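PDB 3NZG: putative racemase from Pseudovibrio sp. JE062, which is a putative racemase of the mandelate racemase/muconate lactonizing enzyme family in the enolase superfamily, with a magnesium ion bound in its barrel domain. Local coordinates for residues D207-Y212 with E233-E238. Residues are numbered along the deposited sequence; the frame is centred on the assembly and turned at random.
With MG (magnesium ion), chain Q.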
loop_
_atom_site.group_PDB
_atom_site.type_symbol
_atom_site.label_atom_id
_atom_site.label_comp_id
_atom_site.label_asym_id
_atom_site.label_seq_id
_atom_site.Cartn_x
_atom_site.Cartn_y
_atom_site.Cartn_z
ATOM N N ASP D 207 -11.200 -18.618 -32.204
ATOM C CA ASP D 207 -10.730 -18.511 -30.829
ATOM C C ASP D 207 -11.116 -19.752 -30.050
ATOM O O ASP D 207 -12.198 -20.312 -30.243
ATOM C CB ASP D 207 -11.286 -17.258 -30.149
ATOM C CG ASP D 207 -10.425 -16.038 -30.404
ATOM O OD1 ASP D 207 -9.178 -16.169 -30.312
ATOM O OD2 ASP D 207 -10.984 -14.957 -30.685
HETATM N N MSE D 208 -10.214 -20.190 -29.181
HETATM C CA MSE D 208 -10.456 -21.380 -28.388
HETATM C C MSE D 208 -10.353 -21.106 -26.886
HETATM O O MSE D 208 -9.309 -20.676 -26.391
HETATM C CB MSE D 208 -9.454 -22.473 -28.774
HETATM C CG MSE D 208 -9.876 -23.884 -28.373
HETATM SE SE MSE D 208 -8.575 -25.218 -28.922
HETATM C CE MSE D 208 -7.937 -25.788 -27.185
HETATM N N MSE D 209 -11.454 -21.337 -26.179
HETATM C CA MSE D 209 -11.495 -21.165 -24.727
HETATM C C MSE D 209 -11.358 -22.560 -24.135
HETATM O O MSE D 209 -11.697 -23.548 -24.785
HETATM C CB MSE D 209 -12.831 -20.560 -24.282
HETATM C CG MSE D 209 -13.029 -19.107 -24.637
HETATM SE SE MSE D 209 -13.383 -18.787 -26.520
HETATM C CE MSE D 209 -14.099 -16.991 -26.379
ATOM N N VAL D 210 -10.853 -22.659 -22.912
ATOM C CA VAL D 210 -10.714 -23.964 -22.290
ATOM C C VAL D 210 -11.316 -23.988 -20.893
ATOM O O VAL D 210 -11.080 -23.088 -20.081
ATOM C CB VAL D 210 -9.231 -24.406 -22.200
ATOM C CG1 VAL D 210 -9.145 -25.807 -21.605
ATOM C CG2 VAL D 210 -8.591 -24.380 -23.576
ATOM N N ASP D 211 -12.110 -25.019 -20.629
ATOM C CA ASP D 211 -12.750 -25.200 -19.330
ATOM C C ASP D 211 -12.042 -26.385 -18.675
ATOM O O ASP D 211 -12.103 -27.508 -19.183
ATOM C CB ASP D 211 -14.238 -25.515 -19.519
ATOM C CG ASP D 211 -15.038 -25.354 -18.244
ATOM O OD1 ASP D 211 -14.532 -25.725 -17.160
ATOM O OD2 ASP D 211 -16.185 -24.862 -18.334
ATOM N N TYR D 212 -11.367 -26.143 -17.557
ATOM C CA TYR D 212 -10.639 -27.207 -16.881
ATOM C C TYR D 212 -11.464 -27.955 -15.837
ATOM O O TYR D 212 -10.969 -28.874 -15.186
ATOM C CB TYR D 212 -9.353 -26.639 -16.259
ATOM C CG TYR D 212 -8.384 -26.096 -17.293
ATOM C CD1 TYR D 212 -7.373 -26.892 -17.819
ATOM C CD2 TYR D 212 -8.506 -24.788 -17.773
ATOM C CE1 TYR D 212 -6.505 -26.405 -18.801
ATOM C CE2 TYR D 212 -7.643 -24.291 -18.754
ATOM C CZ TYR D 212 -6.647 -25.109 -19.264
ATOM O OH TYR D 212 -5.806 -24.639 -20.241
ATOM N N GLU D 233 -2.167 -19.573 -27.914
ATOM C CA GLU D 233 -2.980 -18.358 -27.930
ATOM C C GLU D 233 -4.438 -18.597 -27.533
ATOM O O GLU D 233 -5.353 -18.053 -28.165
ATOM C CB GLU D 233 -2.954 -17.729 -29.325
ATOM C CG GLU D 233 -1.571 -17.602 -29.944
ATOM C CD GLU D 233 -1.629 -17.098 -31.381
ATOM O OE1 GLU D 233 -2.058 -15.943 -31.597
ATOM O OE2 GLU D 233 -1.252 -17.862 -32.295
ATOM N N LEU D 234 -4.666 -19.408 -26.504
ATOM C CA LEU D 234 -6.028 -19.685 -26.047
ATOM C C LEU D 234 -6.680 -18.399 -25.531
ATOM O O LEU D 234 -6.001 -17.543 -24.962
ATOM C CB LEU D 234 -5.998 -20.746 -24.946
ATOM C CG LEU D 234 -5.252 -22.041 -25.301
ATOM C CD1 LEU D 234 -5.247 -22.968 -24.098
ATOM C CD2 LEU D 234 -5.921 -22.722 -26.495
ATOM N N TYR D 235 -7.993 -18.261 -25.720
ATOM C CA TYR D 235 -8.690 -17.053 -25.284
ATOM C C TYR D 235 -8.704 -16.914 -23.760
ATOM O O TYR D 235 -8.440 -15.829 -23.241
ATOM C CB TYR D 235 -10.126 -17.011 -25.824
ATOM C CG TYR D 235 -10.777 -15.651 -25.640
ATOM C CD1 TYR D 235 -10.757 -14.705 -26.662
ATOM C CD2 TYR D 235 -11.358 -15.291 -24.423
ATOM C CE1 TYR D 235 -11.292 -13.434 -26.482
ATOM C CE2 TYR D 235 -11.902 -14.012 -24.227
ATOM C CZ TYR D 235 -11.863 -13.088 -25.263
ATOM O OH TYR D 235 -12.384 -11.822 -25.095
ATOM N N PHE D 236 -9.025 -17.995 -23.046
ATOM C CA PHE D 236 -9.016 -17.964 -21.580
ATOM C C PHE D 236 -8.886 -19.338 -20.917
ATOM O O PHE D 236 -8.972 -20.379 -21.579
ATOM C CB PHE D 236 -10.251 -17.216 -21.013
ATOM C CG PHE D 236 -11.571 -17.945 -21.169
ATOM C CD1 PHE D 236 -11.722 -19.271 -20.770
ATOM C CD2 PHE D 236 -12.682 -17.280 -21.663
ATOM C CE1 PHE D 236 -12.950 -19.916 -20.859
ATOM C CE2 PHE D 236 -13.918 -17.928 -21.752
ATOM C CZ PHE D 236 -14.051 -19.245 -21.349
ATOM N N ALA D 237 -8.651 -19.319 -19.605
ATOM C CA ALA D 237 -8.525 -20.527 -18.795
ATOM C C ALA D 237 -9.614 -20.428 -17.736
ATOM O O ALA D 237 -9.557 -19.573 -16.845
ATOM C CB ALA D 237 -7.144 -20.596 -18.138
ATOM N N GLU D 238 -10.612 -21.297 -17.854
ATOM C CA GLU D 238 -11.746 -21.309 -16.945
ATOM C C GLU D 238 -11.712 -22.471 -15.955
ATOM O O GLU D 238 -11.244 -23.570 -16.272
ATOM C CB GLU D 238 -13.048 -21.366 -17.767
ATOM C CG GLU D 238 -14.327 -21.561 -16.955
ATOM C CD GLU D 238 -15.563 -21.775 -17.836
ATOM O OE1 GLU D 238 -15.592 -21.259 -18.974
ATOM O OE2 GLU D 238 -16.514 -22.444 -17.378
HETATM MG MG MG Q . -17.626 -24.146 -16.766
HETATM O O HOH W 1 -8.090 -18.186 -28.887
HETATM O O HOH W 2 -16.498 -25.086 -15.503
HETATM O O HOH W 3 -6.479 -22.079 -21.184
#
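Asp211 and Glu238 meet at a magnesium ion where two neighbouring parallel strands of the enolase-type barrel end, joined through helix 219-228 as a beta-alpha-beta unit; metal ligands carried on successive strands are the hallmark of this superfamily. The metal bonds are short, 2.2 Å from Asp211 OD2 and 2.1 Å from Glu238 OE2, and Glu264 also binds the ion. The carboxylate planes stand 49° apart, with Asp211 OD2 2.6 Å from Glu238 OE2, a repulsion the shared cation probably offsets. Leu213 N and a magnesium-bound water both donate to Asp211 OD1; Lys177 and Gln285 hold Glu238 OE1.

Backbone hydrogen bonds pair Val210 with Ala237 and Asp211 with Glu238 in parallel: Val210 N to Phe236 O, Glu238 N to Val210 O and, at 2.9 Å, Tyr212 N to Glu238 O. Toward Tyr235 the spacing slips by one residue, and Met208 O takes Tyr235 N.

Apolar packing centres on selenomethionine Met209, whose bend (chi2 74°) leaves CG over one face of Phe236, 3.4 Å from the ring centroid, and swings SE and CE round to Tyr235, CE making a CH-pi contact over its face. Val210, which packs on Leu195 of helix 188-202, touches Leu234 CD1 through CG2 at 3.7 Å.

Water completes the join: one molecule donates to Asp207 OD1 and Glu233 O and accepts from Met208 N, while Asp207 OD2 bonds Tyr337 OH; another links Tyr212 OH to Phe236 O, donating to that carbonyl oxygen across 3.0 Å.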